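Local coordinates for periplasmic binding protein (Sulfurospirillum deleyianum, PDB 4PAG) that probably captures a solute in the periplasm for an ABC importer and binds histidine in its ligand pocket, at residues K52-L61 with K263-P272; I297-Y305 with L313-L324. All coordinates share one frame; numbering follows the deposited sequence.

Contact 1: residues K52-L61 with K263-P272. With HIS (histidine), chain E.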
loop_
_atom_site.group_PDB
_atom_site.type_symbol
_atom_site.label_atom_id
_atom_site.label_comp_id
_atom_site.label_asym_id
_atom_site.label_seq_id
_atom_site.Cartn_x
_atom_site.Cartn_y
_atom_site.Cartn_z
ATOM N N LYS A 52 3.717 -11.199 8.103
ATOM C CA LYS A 52 2.427 -11.811 7.775
ATOM C C LYS A 52 1.775 -11.223 6.510
ATOM O O LYS A 52 1.069 -11.921 5.786
ATOM C CB LYS A 52 1.476 -11.681 8.966
ATOM C CG LYS A 52 0.236 -12.555 8.862
ATOM C CD LYS A 52 -0.462 -12.664 10.204
ATOM C CE LYS A 52 -1.833 -13.304 10.055
ATOM N NZ LYS A 52 -2.458 -13.615 11.365
ATOM N N ASP A 53 2.025 -9.943 6.250
ATOM C CA ASP A 53 1.327 -9.212 5.189
ATOM C C ASP A 53 2.177 -9.018 3.929
ATOM O O ASP A 53 1.675 -8.571 2.891
ATOM C CB ASP A 53 0.891 -7.845 5.733
ATOM C CG ASP A 53 -0.021 -7.962 6.945
ATOM O OD1 ASP A 53 -1.067 -8.639 6.843
ATOM O OD2 ASP A 53 0.297 -7.377 8.005
ATOM N N ASN A 54 3.468 -9.330 4.036
ATOM C CA ASN A 54 4.429 -9.104 2.962
ATOM C C ASN A 54 5.372 -10.306 2.903
ATOM O O ASN A 54 6.085 -10.581 3.873
ATOM C CB ASN A 54 5.203 -7.800 3.198
ATOM C CG ASN A 54 4.288 -6.593 3.357
ATOM O OD1 ASN A 54 4.002 -5.884 2.396
ATOM N ND2 ASN A 54 3.814 -6.365 4.574
ATOM N N ASN A 55 5.348 -11.021 1.776
ATOM C CA ASN A 55 5.944 -12.355 1.659
ATOM C C ASN A 55 6.916 -12.476 0.495
ATOM O O ASN A 55 6.833 -11.737 -0.474
ATOM C CB ASN A 55 4.848 -13.416 1.392
ATOM C CG ASN A 55 3.818 -13.510 2.497
ATOM O OD1 ASN A 55 4.007 -13.014 3.615
ATOM N ND2 ASN A 55 2.713 -14.156 2.189
ATOM N N ASN A 56 7.786 -13.480 0.572
ATOM C CA ASN A 56 8.630 -13.899 -0.548
ATOM C C ASN A 56 9.588 -12.817 -1.048
ATOM O O ASN A 56 9.989 -12.824 -2.210
ATOM C CB ASN A 56 7.770 -14.413 -1.716
ATOM C CG ASN A 56 6.911 -15.608 -1.339
ATOM O OD1 ASN A 56 5.686 -15.593 -1.503
ATOM N ND2 ASN A 56 7.548 -16.655 -0.843
ATOM N N GLY A 57 9.979 -11.903 -0.170
ATOM C CA GLY A 57 10.825 -10.781 -0.568
ATOM C C GLY A 57 12.122 -11.204 -1.234
ATOM O O GLY A 57 12.584 -10.552 -2.161
ATOM N N GLU A 58 12.702 -12.311 -0.784
ATOM C CA GLU A 58 14.000 -12.752 -1.312
ATOM C C GLU A 58 13.956 -13.085 -2.811
ATOM O O GLU A 58 14.972 -13.022 -3.497
ATOM C CB GLU A 58 14.562 -13.927 -0.492
ATOM C CG GLU A 58 13.839 -15.259 -0.659
ATOM C CD GLU A 58 12.512 -15.339 0.085
ATOM O OE1 GLU A 58 12.178 -14.396 0.842
ATOM O OE2 GLU A 58 11.796 -16.352 -0.095
ATOM N N LYS A 59 12.774 -13.413 -3.320
ATOM C CA LYS A 59 12.605 -13.720 -4.736
ATOM C C LYS A 59 12.459 -12.452 -5.599
ATOM O O LYS A 59 12.669 -12.508 -6.809
ATOM C CB LYS A 59 11.381 -14.625 -4.933
ATOM C CG LYS A 59 11.360 -15.882 -4.056
ATOM C CD LYS A 59 12.399 -16.915 -4.472
ATOM C CE LYS A 59 12.066 -17.525 -5.830
ATOM N NZ LYS A 59 12.875 -18.733 -6.155
ATOM N N PHE A 60 12.109 -11.318 -4.982
ATOM C CA PHE A 60 11.770 -10.094 -5.716
ATOM C C PHE A 60 12.634 -8.870 -5.394
ATOM O O PHE A 60 12.699 -7.944 -6.197
ATOM C CB PHE A 60 10.313 -9.722 -5.433
ATOM C CG PHE A 60 9.313 -10.701 -5.980
ATOM C CD1 PHE A 60 8.840 -10.570 -7.272
ATOM C CD2 PHE A 60 8.821 -11.727 -5.195
ATOM C CE1 PHE A 60 7.910 -11.456 -7.773
ATOM C CE2 PHE A 60 7.883 -12.623 -5.694
ATOM C CZ PHE A 60 7.433 -12.489 -6.982
ATOM N N LEU A 61 13.283 -8.862 -4.230
ATOM C CA LEU A 61 13.974 -7.675 -3.721
ATOM C C LEU A 61 15.475 -7.911 -3.626
ATOM O O LEU A 61 15.937 -9.047 -3.503
ATOM C CB LEU A 61 13.435 -7.320 -2.330
ATOM C CG LEU A 61 11.921 -7.140 -2.212
ATOM C CD1 LEU A 61 11.521 -6.993 -0.752
ATOM C CD2 LEU A 61 11.445 -5.954 -3.033
ATOM N N LYS A 263 0.657 -10.755 -1.828
ATOM C CA LYS A 263 1.563 -10.188 -0.829
ATOM C C LYS A 263 3.031 -10.177 -1.222
ATOM O O LYS A 263 3.862 -9.735 -0.429
ATOM C CB LYS A 263 1.416 -10.973 0.478
ATOM C CG LYS A 263 0.037 -10.852 1.081
ATOM C CD LYS A 263 -0.191 -11.812 2.216
ATOM C CE LYS A 263 -1.583 -11.605 2.781
ATOM N NZ LYS A 263 -2.632 -12.127 1.868
ATOM N N SER A 264 3.354 -10.643 -2.430
ATOM C CA SER A 264 4.738 -10.874 -2.833
ATOM C C SER A 264 5.246 -9.822 -3.825
ATOM O O SER A 264 4.747 -9.742 -4.947
ATOM C CB SER A 264 4.873 -12.268 -3.449
ATOM O OG SER A 264 4.473 -13.267 -2.523
ATOM N N PRO A 265 6.251 -9.016 -3.426
ATOM C CA PRO A 265 6.941 -8.955 -2.139
ATOM C C PRO A 265 6.316 -7.969 -1.144
ATOM O O PRO A 265 6.645 -8.002 0.049
ATOM C CB PRO A 265 8.325 -8.464 -2.540
ATOM C CG PRO A 265 8.033 -7.502 -3.643
ATOM C CD PRO A 265 6.899 -8.126 -4.413
ATOM N N PHE A 266 5.458 -7.081 -1.642
ATOM C CA PHE A 266 4.746 -6.122 -0.817
ATOM C C PHE A 266 3.249 -6.345 -1.037
ATOM O O PHE A 266 2.820 -6.692 -2.140
ATOM C CB PHE A 266 5.060 -4.680 -1.227
ATOM C CG PHE A 266 6.514 -4.296 -1.195
ATOM C CD1 PHE A 266 7.412 -4.844 -0.276
ATOM C CD2 PHE A 266 6.973 -3.300 -2.057
ATOM C CE1 PHE A 266 8.743 -4.433 -0.254
ATOM C CE2 PHE A 266 8.296 -2.884 -2.032
ATOM C CZ PHE A 266 9.181 -3.448 -1.125
ATOM N N ASN A 267 2.457 -6.107 -0.002
ATOM C CA ASN A 267 1.003 -6.277 -0.092
ATOM C C ASN A 267 0.395 -5.365 -1.159
ATOM O O ASN A 267 0.737 -4.177 -1.246
ATOM C CB ASN A 267 0.386 -5.980 1.265
ATOM C CG ASN A 267 -1.011 -6.547 1.416
ATOM O OD1 ASN A 267 -1.985 -6.028 0.840
ATOM N ND2 ASN A 267 -1.129 -7.601 2.214
ATOM N N TRP A 268 -0.502 -5.923 -1.974
ATOM C CA TRP A 268 -1.105 -5.185 -3.076
ATOM C C TRP A 268 -2.117 -4.120 -2.639
ATOM O O TRP A 268 -2.394 -3.217 -3.418
ATOM C CB TRP A 268 -1.774 -6.137 -4.091
ATOM C CG TRP A 268 -0.813 -6.863 -4.988
ATOM C CD1 TRP A 268 0.525 -7.060 -4.780
ATOM C CD2 TRP A 268 -1.122 -7.517 -6.222
ATOM N NE1 TRP A 268 1.064 -7.772 -5.813
ATOM C CE2 TRP A 268 0.075 -8.073 -6.710
ATOM C CE3 TRP A 268 -2.297 -7.685 -6.965
ATOM C CZ2 TRP A 268 0.136 -8.781 -7.913
ATOM C CZ3 TRP A 268 -2.231 -8.391 -8.154
ATOM C CH2 TRP A 268 -1.028 -8.930 -8.610
ATOM N N THR A 269 -2.666 -4.206 -1.426
ATOM C CA THR A 269 -3.731 -3.259 -1.023
ATOM C C THR A 269 -3.610 -2.567 0.341
ATOM O O THR A 269 -4.196 -1.498 0.522
ATOM C CB THR A 269 -5.143 -3.899 -1.131
ATOM O OG1 THR A 269 -5.366 -4.808 -0.045
ATOM C CG2 THR A 269 -5.306 -4.637 -2.444
ATOM N N ASP A 270 -2.854 -3.131 1.283
ATOM C CA ASP A 270 -2.884 -2.657 2.675
ATOM C C ASP A 270 -1.765 -3.304 3.515
ATOM O O ASP A 270 -1.188 -4.308 3.109
ATOM C CB ASP A 270 -4.255 -3.007 3.269
ATOM C CG ASP A 270 -4.551 -2.290 4.567
ATOM O OD1 ASP A 270 -3.898 -1.267 4.870
ATOM O OD2 ASP A 270 -5.470 -2.748 5.284
ATOM N N ARG A 271 -1.446 -2.721 4.673
ATOM C CA ARG A 271 -0.541 -3.348 5.636
ATOM C C ARG A 271 0.846 -3.590 5.020
ATOM O O ARG A 271 1.391 -4.684 5.117
ATOM C CB ARG A 271 -1.135 -4.678 6.160
ATOM C CG ARG A 271 -2.597 -4.622 6.573
ATOM C CD ARG A 271 -2.868 -3.641 7.711
ATOM N NE ARG A 271 -4.300 -3.397 7.876
ATOM C CZ ARG A 271 -4.855 -2.721 8.885
ATOM N NH1 ARG A 271 -4.116 -2.227 9.872
ATOM N NH2 ARG A 271 -6.168 -2.547 8.914
ATOM N N PRO A 272 1.442 -2.548 4.412
ATOM C CA PRO A 272 1.034 -1.152 4.401
ATOM C C PRO A 272 0.243 -0.681 3.175
ATOM O O PRO A 272 0.328 -1.285 2.104
ATOM C CB PRO A 272 2.376 -0.433 4.370
ATOM C CG PRO A 272 3.208 -1.322 3.493
ATOM C CD PRO A 272 2.762 -2.726 3.784
HETATM N N HIS E . -1.593 -17.306 -0.772
HETATM C CA HIS E . -0.933 -15.994 -0.528
HETATM C C HIS E . -0.874 -15.691 0.962
HETATM O O HIS E . -1.601 -14.865 1.531
HETATM C CB HIS E . -1.648 -14.876 -1.276
HETATM C CG HIS E . -1.940 -15.201 -2.708
HETATM N ND1 HIS E . -3.018 -14.678 -3.389
HETATM C CD2 HIS E . -1.295 -16.004 -3.586
HETATM C CE1 HIS E . -3.018 -15.134 -4.628
HETATM N NE2 HIS E . -1.983 -15.941 -4.774
HETATM O OXT HIS E . -0.066 -16.308 1.640
HETATM O O HOH W 1 2.502 -5.342 7.805
#
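Phe-60 lays its ring over Pro-265, whose CD sits 4.3 Å from the Phe-60 ring centroid and 28° off the normal, a CH-pi contact with a compact, rigid ring. Leu-61 closes on the same proline with CD2 against Pro-265 CG, while its CD1 reaches Phe-266 CE1. Asn-55 N donates almost straight to Lys-263 O, and the peptide bond before Pro-265 is cis. Farther on, Asn-54 acts as a two-way clip, an amide being able to accept and donate at once. With CG beside its own backbone N (chi1 -56°), Asn-54 OD1 accepts from Asn-267 N at 2.9 Å, the donor lying above the carbonyl plane, and Asn-54 ND2 donates a hydrogen bond to Arg-271 O at 3.0 Å. A leucine in its place would probably leave Asn-267 N and Arg-271 O without these mates and free the 263-272 loop to shift. Asn-267 replies in kind: its ND2 reaches a lone pair of Asp-53 O at 3.0 Å and also meets Gln-233, while its OD1 takes the backbone N of Thr-269 and Asp-270, forming an Asx turn. Ser-264, whose backbone passes over a face of the Phe-60 ring, sends its OG to a lone pair of Asn-56 OD1 at 2.8 Å. Lys-263 runs its aliphatic part past Asp-53 O, then bends at the last torsion (chi4 73°), and NZ meets O of the bound histidine at 2.9 Å. The same ammonium also donates to the carbonyls of Gln-233 and Val-261, so three oxygens fix its direction. A loop and short helix held to a second loop by amide side chains, with a lysine facing the ligand carboxylate, contribute Asn-55 and Lys-263 to the histidine pocket of this periplasmic binding protein.

Contact 2: residues I297-Y305 with L313-L324. With HIS (histidine), chain E.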
loop_
_atom_site.group_PDB
_atom_site.type_symbol
_atom_site.label_atom_id
_atom_site.label_comp_id
_atom_site.label_asym_id
_atom_site.label_seq_id
_atom_site.Cartn_x
_atom_site.Cartn_y
_atom_site.Cartn_z
ATOM N N ILE A 297 -5.528 -8.126 -16.757
ATOM C CA ILE A 297 -4.874 -7.921 -15.473
ATOM C C ILE A 297 -3.508 -8.597 -15.428
ATOM O O ILE A 297 -2.543 -8.004 -14.937
ATOM C CB ILE A 297 -5.786 -8.337 -14.279
ATOM C CG1 ILE A 297 -5.161 -7.928 -12.945
ATOM C CG2 ILE A 297 -6.107 -9.830 -14.289
ATOM C CD1 ILE A 297 -4.969 -6.434 -12.794
ATOM N N GLU A 298 -3.406 -9.806 -15.976
ATOM C CA GLU A 298 -2.122 -10.514 -15.990
ATOM C C GLU A 298 -1.027 -9.737 -16.736
ATOM O O GLU A 298 0.135 -9.788 -16.341
ATOM C CB GLU A 298 -2.259 -11.950 -16.527
ATOM C CG GLU A 298 -2.652 -12.078 -17.999
ATOM C CD GLU A 298 -4.154 -11.924 -18.273
ATOM O OE1 GLU A 298 -4.951 -11.647 -17.342
ATOM O OE2 GLU A 298 -4.543 -12.083 -19.449
ATOM N N ASP A 299 -1.396 -9.008 -17.792
ATOM C CA ASP A 299 -0.433 -8.173 -18.523
ATOM C C ASP A 299 -0.025 -6.922 -17.739
ATOM O O ASP A 299 1.121 -6.494 -17.809
ATOM C CB ASP A 299 -0.987 -7.776 -19.893
ATOM C CG ASP A 299 -1.121 -8.957 -20.837
ATOM O OD1 ASP A 299 -0.620 -10.061 -20.518
ATOM O OD2 ASP A 299 -1.723 -8.776 -21.917
ATOM N N LYS A 300 -0.966 -6.328 -17.013
ATOM C CA LYS A 300 -0.639 -5.222 -16.098
ATOM C C LYS A 300 0.318 -5.658 -14.985
ATOM O O LYS A 300 1.265 -4.941 -14.662
ATOM C CB LYS A 300 -1.903 -4.626 -15.493
ATOM C CG LYS A 300 -2.721 -3.852 -16.507
ATOM C CD LYS A 300 -3.694 -2.890 -15.849
ATOM C CE LYS A 300 -4.179 -1.844 -16.835
ATOM N NZ LYS A 300 -3.116 -0.854 -17.152
ATOM N N VAL A 301 0.084 -6.835 -14.415
ATOM C CA VAL A 301 0.997 -7.372 -13.404
ATOM C C VAL A 301 2.403 -7.494 -13.994
ATOM O O VAL A 301 3.380 -7.057 -13.383
ATOM C CB VAL A 301 0.534 -8.746 -12.848
ATOM C CG1 VAL A 301 1.507 -9.257 -11.795
ATOM C CG2 VAL A 301 -0.864 -8.654 -12.248
ATOM N N LYS A 302 2.501 -8.070 -15.191
ATOM C CA LYS A 302 3.802 -8.297 -15.819
ATOM C C LYS A 302 4.545 -6.993 -16.068
ATOM O O LYS A 302 5.720 -6.890 -15.729
ATOM C CB LYS A 302 3.671 -9.111 -17.121
ATOM C CG LYS A 302 3.542 -10.606 -16.891
ATOM C CD LYS A 302 3.180 -11.335 -18.187
ATOM C CE LYS A 302 3.258 -12.847 -18.045
ATOM N NZ LYS A 302 4.493 -13.429 -18.641
ATOM N N ALA A 303 3.855 -6.000 -16.632
ATOM C CA ALA A 303 4.467 -4.697 -16.919
ATOM C C ALA A 303 4.867 -3.967 -15.638
ATOM O O ALA A 303 5.940 -3.380 -15.556
ATOM C CB ALA A 303 3.525 -3.827 -17.737
ATOM N N PHE A 304 4.000 -4.015 -14.638
ATOM C CA PHE A 304 4.264 -3.351 -13.368
ATOM C C PHE A 304 5.498 -3.953 -12.673
ATOM O O PHE A 304 6.393 -3.223 -12.224
ATOM C CB PHE A 304 3.023 -3.418 -12.481
ATOM C CG PHE A 304 3.155 -2.668 -11.193
ATOM C CD1 PHE A 304 3.669 -3.293 -10.074
ATOM C CD2 PHE A 304 2.766 -1.337 -11.098
ATOM C CE1 PHE A 304 3.797 -2.616 -8.883
ATOM C CE2 PHE A 304 2.889 -0.652 -9.904
ATOM C CZ PHE A 304 3.406 -1.296 -8.796
ATOM N N TYR A 305 5.564 -5.277 -12.616
ATOM C CA TYR A 305 6.681 -5.943 -11.949
ATOM C C TYR A 305 7.997 -5.733 -12.697
ATOM O O TYR A 305 9.061 -5.598 -12.068
ATOM C CB TYR A 305 6.387 -7.435 -11.697
ATOM C CG TYR A 305 5.712 -7.654 -10.352
ATOM C CD1 TYR A 305 4.415 -7.195 -10.122
ATOM C CD2 TYR A 305 6.375 -8.283 -9.309
ATOM C CE1 TYR A 305 3.803 -7.366 -8.894
ATOM C CE2 TYR A 305 5.767 -8.463 -8.070
ATOM C CZ TYR A 305 4.482 -7.995 -7.863
ATOM O OH TYR A 305 3.855 -8.165 -6.637
ATOM N N LEU A 313 8.046 -12.145 -14.992
ATOM C CA LEU A 313 7.177 -13.161 -14.435
ATOM C C LEU A 313 6.734 -14.127 -15.520
ATOM O O LEU A 313 6.226 -13.707 -16.562
ATOM C CB LEU A 313 5.959 -12.498 -13.789
ATOM C CG LEU A 313 6.258 -11.616 -12.574
ATOM C CD1 LEU A 313 5.029 -10.803 -12.211
ATOM C CD2 LEU A 313 6.703 -12.466 -11.390
ATOM N N SER A 314 6.940 -15.417 -15.278
ATOM C CA SER A 314 6.411 -16.466 -16.146
ATOM C C SER A 314 4.923 -16.655 -15.865
ATOM O O SER A 314 4.409 -16.163 -14.863
ATOM C CB SER A 314 7.127 -17.783 -15.873
ATOM O OG SER A 314 6.788 -18.282 -14.590
ATOM N N ASN A 315 4.235 -17.394 -16.731
ATOM C CA ASN A 315 2.838 -17.726 -16.474
ATOM C C ASN A 315 2.686 -18.587 -15.218
ATOM O O ASN A 315 1.710 -18.449 -14.483
ATOM C CB ASN A 315 2.194 -18.398 -17.694
ATOM C CG ASN A 315 1.987 -17.428 -18.856
ATOM O OD1 ASN A 315 1.981 -16.208 -18.679
ATOM N ND2 ASN A 315 1.817 -17.971 -20.052
ATOM N N GLU A 316 3.663 -19.449 -14.954
ATOM C CA GLU A 316 3.648 -20.238 -13.731
ATOM C C GLU A 316 3.840 -19.351 -12.491
ATOM O O GLU A 316 3.207 -19.590 -11.464
ATOM C CB GLU A 316 4.702 -21.350 -13.779
ATOM C CG GLU A 316 4.595 -22.374 -12.654
ATOM C CD GLU A 316 3.234 -23.061 -12.579
ATOM O OE1 GLU A 316 2.597 -23.276 -13.634
ATOM O OE2 GLU A 316 2.801 -23.391 -11.457
ATOM N N ASP A 317 4.694 -18.331 -12.589
ATOM C CA ASP A 317 4.863 -17.356 -11.499
ATOM C C ASP A 317 3.565 -16.633 -11.185
ATOM O O ASP A 317 3.258 -16.385 -10.020
ATOM C CB ASP A 317 5.909 -16.286 -11.851
ATOM C CG ASP A 317 7.313 -16.830 -11.918
ATOM O OD1 ASP A 317 7.587 -17.855 -11.260
ATOM O OD2 ASP A 317 8.143 -16.221 -12.629
ATOM N N LEU A 318 2.824 -16.268 -12.228
ATOM C CA LEU A 318 1.568 -15.546 -12.046
ATOM C C LEU A 318 0.570 -16.401 -11.284
ATOM O O LEU A 318 -0.159 -15.901 -10.425
ATOM C CB LEU A 318 0.982 -15.116 -13.386
ATOM C CG LEU A 318 1.712 -13.997 -14.128
ATOM C CD1 LEU A 318 1.177 -13.889 -15.548
ATOM C CD2 LEU A 318 1.574 -12.660 -13.406
ATOM N N LYS A 319 0.559 -17.694 -11.594
ATOM C CA LYS A 319 -0.287 -18.648 -10.899
ATOM C C LYS A 319 0.176 -18.811 -9.456
ATOM O O LYS A 319 -0.615 -18.666 -8.530
ATOM C CB LYS A 319 -0.259 -20.002 -11.614
ATOM C CG LYS A 319 -1.260 -21.008 -11.067
ATOM C CD LYS A 319 -1.052 -22.389 -11.674
ATOM C CE LYS A 319 -1.798 -23.456 -10.884
ATOM N NZ LYS A 319 -3.276 -23.289 -10.971
ATOM N N THR A 320 1.464 -19.095 -9.282
ATOM C CA THR A 320 2.053 -19.381 -7.974
ATOM C C THR A 320 1.902 -18.241 -6.977
ATOM O O THR A 320 1.440 -18.447 -5.863
ATOM C CB THR A 320 3.556 -19.702 -8.112
ATOM O OG1 THR A 320 3.717 -20.878 -8.909
ATOM C CG2 THR A 320 4.205 -19.929 -6.747
ATOM N N TYR A 321 2.315 -17.044 -7.368
ATOM C CA TYR A 321 2.303 -15.915 -6.446
ATOM C C TYR A 321 0.977 -15.162 -6.375
ATOM O O TYR A 321 0.663 -14.587 -5.332
ATOM C CB TYR A 321 3.440 -14.953 -6.789
ATOM C CG TYR A 321 4.792 -15.592 -6.590
ATOM C CD1 TYR A 321 5.274 -15.837 -5.315
ATOM C CD2 TYR A 321 5.579 -15.967 -7.672
ATOM C CE1 TYR A 321 6.505 -16.433 -5.118
ATOM C CE2 TYR A 321 6.811 -16.563 -7.487
ATOM C CZ TYR A 321 7.271 -16.792 -6.208
ATOM O OH TYR A 321 8.497 -17.379 -6.004
ATOM N N PHE A 322 0.208 -15.162 -7.464
ATOM C CA PHE A 322 -0.942 -14.246 -7.597
ATOM C C PHE A 322 -2.277 -14.869 -8.028
ATOM O O PHE A 322 -3.288 -14.162 -8.078
ATOM C CB PHE A 322 -0.586 -13.122 -8.575
ATOM C CG PHE A 322 0.783 -12.540 -8.350
ATOM C CD1 PHE A 322 1.121 -12.015 -7.122
ATOM C CD2 PHE A 322 1.726 -12.525 -9.361
ATOM C CE1 PHE A 322 2.380 -11.485 -6.893
ATOM C CE2 PHE A 322 2.991 -11.992 -9.146
ATOM C CZ PHE A 322 3.314 -11.471 -7.909
ATOM N N LYS A 323 -2.287 -16.169 -8.328
ATOM C CA LYS A 323 -3.480 -16.856 -8.833
ATOM C C LYS A 323 -4.040 -16.165 -10.077
ATOM O O LYS A 323 -5.252 -16.006 -10.232
ATOM C CB LYS A 323 -4.559 -16.981 -7.746
ATOM C CG LYS A 323 -4.171 -17.858 -6.567
ATOM C CD LYS A 323 -5.125 -17.652 -5.396
ATOM C CE LYS A 323 -4.571 -18.206 -4.088
ATOM N NZ LYS A 323 -5.518 -17.985 -2.956
ATOM N N LEU A 324 -3.142 -15.764 -10.966
ATOM C CA LEU A 324 -3.517 -15.133 -12.215
ATOM C C LEU A 324 -2.870 -15.888 -13.371
ATOM O O LEU A 324 -3.126 -15.586 -14.534
ATOM C CB LEU A 324 -3.072 -13.671 -12.219
ATOM C CG LEU A 324 -3.711 -12.764 -11.165
ATOM C CD1 LEU A 324 -3.056 -11.394 -11.192
ATOM C CD2 LEU A 324 -5.214 -12.636 -11.369
HETATM N N HIS E . -1.593 -17.306 -0.772
HETATM C CA HIS E . -0.933 -15.994 -0.528
HETATM C C HIS E . -0.874 -15.691 0.962
HETATM O O HIS E . -1.601 -14.865 1.531
HETATM C CB HIS E . -1.648 -14.876 -1.276
HETATM C CG HIS E . -1.940 -15.201 -2.708
HETATM N ND1 HIS E . -3.018 -14.678 -3.389
HETATM C CD2 HIS E . -1.295 -16.004 -3.586
HETATM C CE1 HIS E . -3.018 -15.134 -4.628
HETATM N NE2 HIS E . -1.983 -15.941 -4.774
HETATM O OXT HIS E . -0.066 -16.308 1.640
HETATM O O HOH W 2 -5.384 -13.485 -15.316
HETATM O O HOH W 3 7.193 -9.025 -15.114
#
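Lys-302 NZ meets Leu-313 O at 2.7 Å, nearly along the C=O axis, the one direct hydrogen bond across these segments. A lysine suits this place because its long chain spans from the helix 297-305 to the turn before the next helix, bending only at its last torsion (chi4 -102°) to deliver the ammonium. On the way Lys-302 CE presses on Leu-318 CD1 at 3.4 Å, tighter than usual for two carbons, the two side chains crossing at about a right angle. Below this bond lies an apolar layer. Val-301, branched at CB, serves two sides at once: CG1 touches Leu-313 CD1, Leu-318 CD2 and the Phe-322 ring, whereas CG2 meets Leu-324 CD1 at 3.7 Å. Leu-313 pushes CD1 against Tyr-305 CB, also at 3.7 Å, and lies obliquely beside the tyrosine ring. Tyr-305 and Phe-322 approach from opposite directions with their planes at 54° and centroids 5.3 Å apart; Phe-322 CE2 comes over one face of the Tyr-305 ring. The Tyr-305 hydroxyl is probably hydrogen-bonded to Ser-264 O and to Trp-268 NE1, which hold the ring's outer end. At the surface a water bridges Glu-298 OE1 and Leu-324 O. Ser-314 and Asp-317 form a capping box, Asp-317 N donating to Ser-314 OG at 2.9 Å and Ser-314 N to the Asp-317 carboxylate, which caps the N terminus of helix 315-322. Past its far end, the extended chain of Lys-323 lies along the imidazole of the bound histidine, its CD 3.4 Å from the ligand's CE1. The two helix segments cross at 96° with axes 11.3 Å apart; helix 277-288 packs against Phe-304 and Tyr-305, helix 141-163 against Ala-303, and helix 57-60 meets Leu-313 and Tyr-321.

From the N terminus the chain first supplies 52-61, then runs through 201 residues, including strands 172-176, 229-232 and 258-260 of the parallel sheet, before 263-272 returns to close contact 1. Contact 2 opens only afterwards: a short connection leads from helix 297-309 into helix 315-322, set at about a right angle, and closes a small local loop at the C terminus. The two are therefore in series, neither nested nor crossed. In space they join, their centres about 14 Å apart, where Trp-268 of contact 1 packs on Phe-322 of contact 2. Both touch the same histidine, so a long-range closure and a C-terminal helix pair share its pocket.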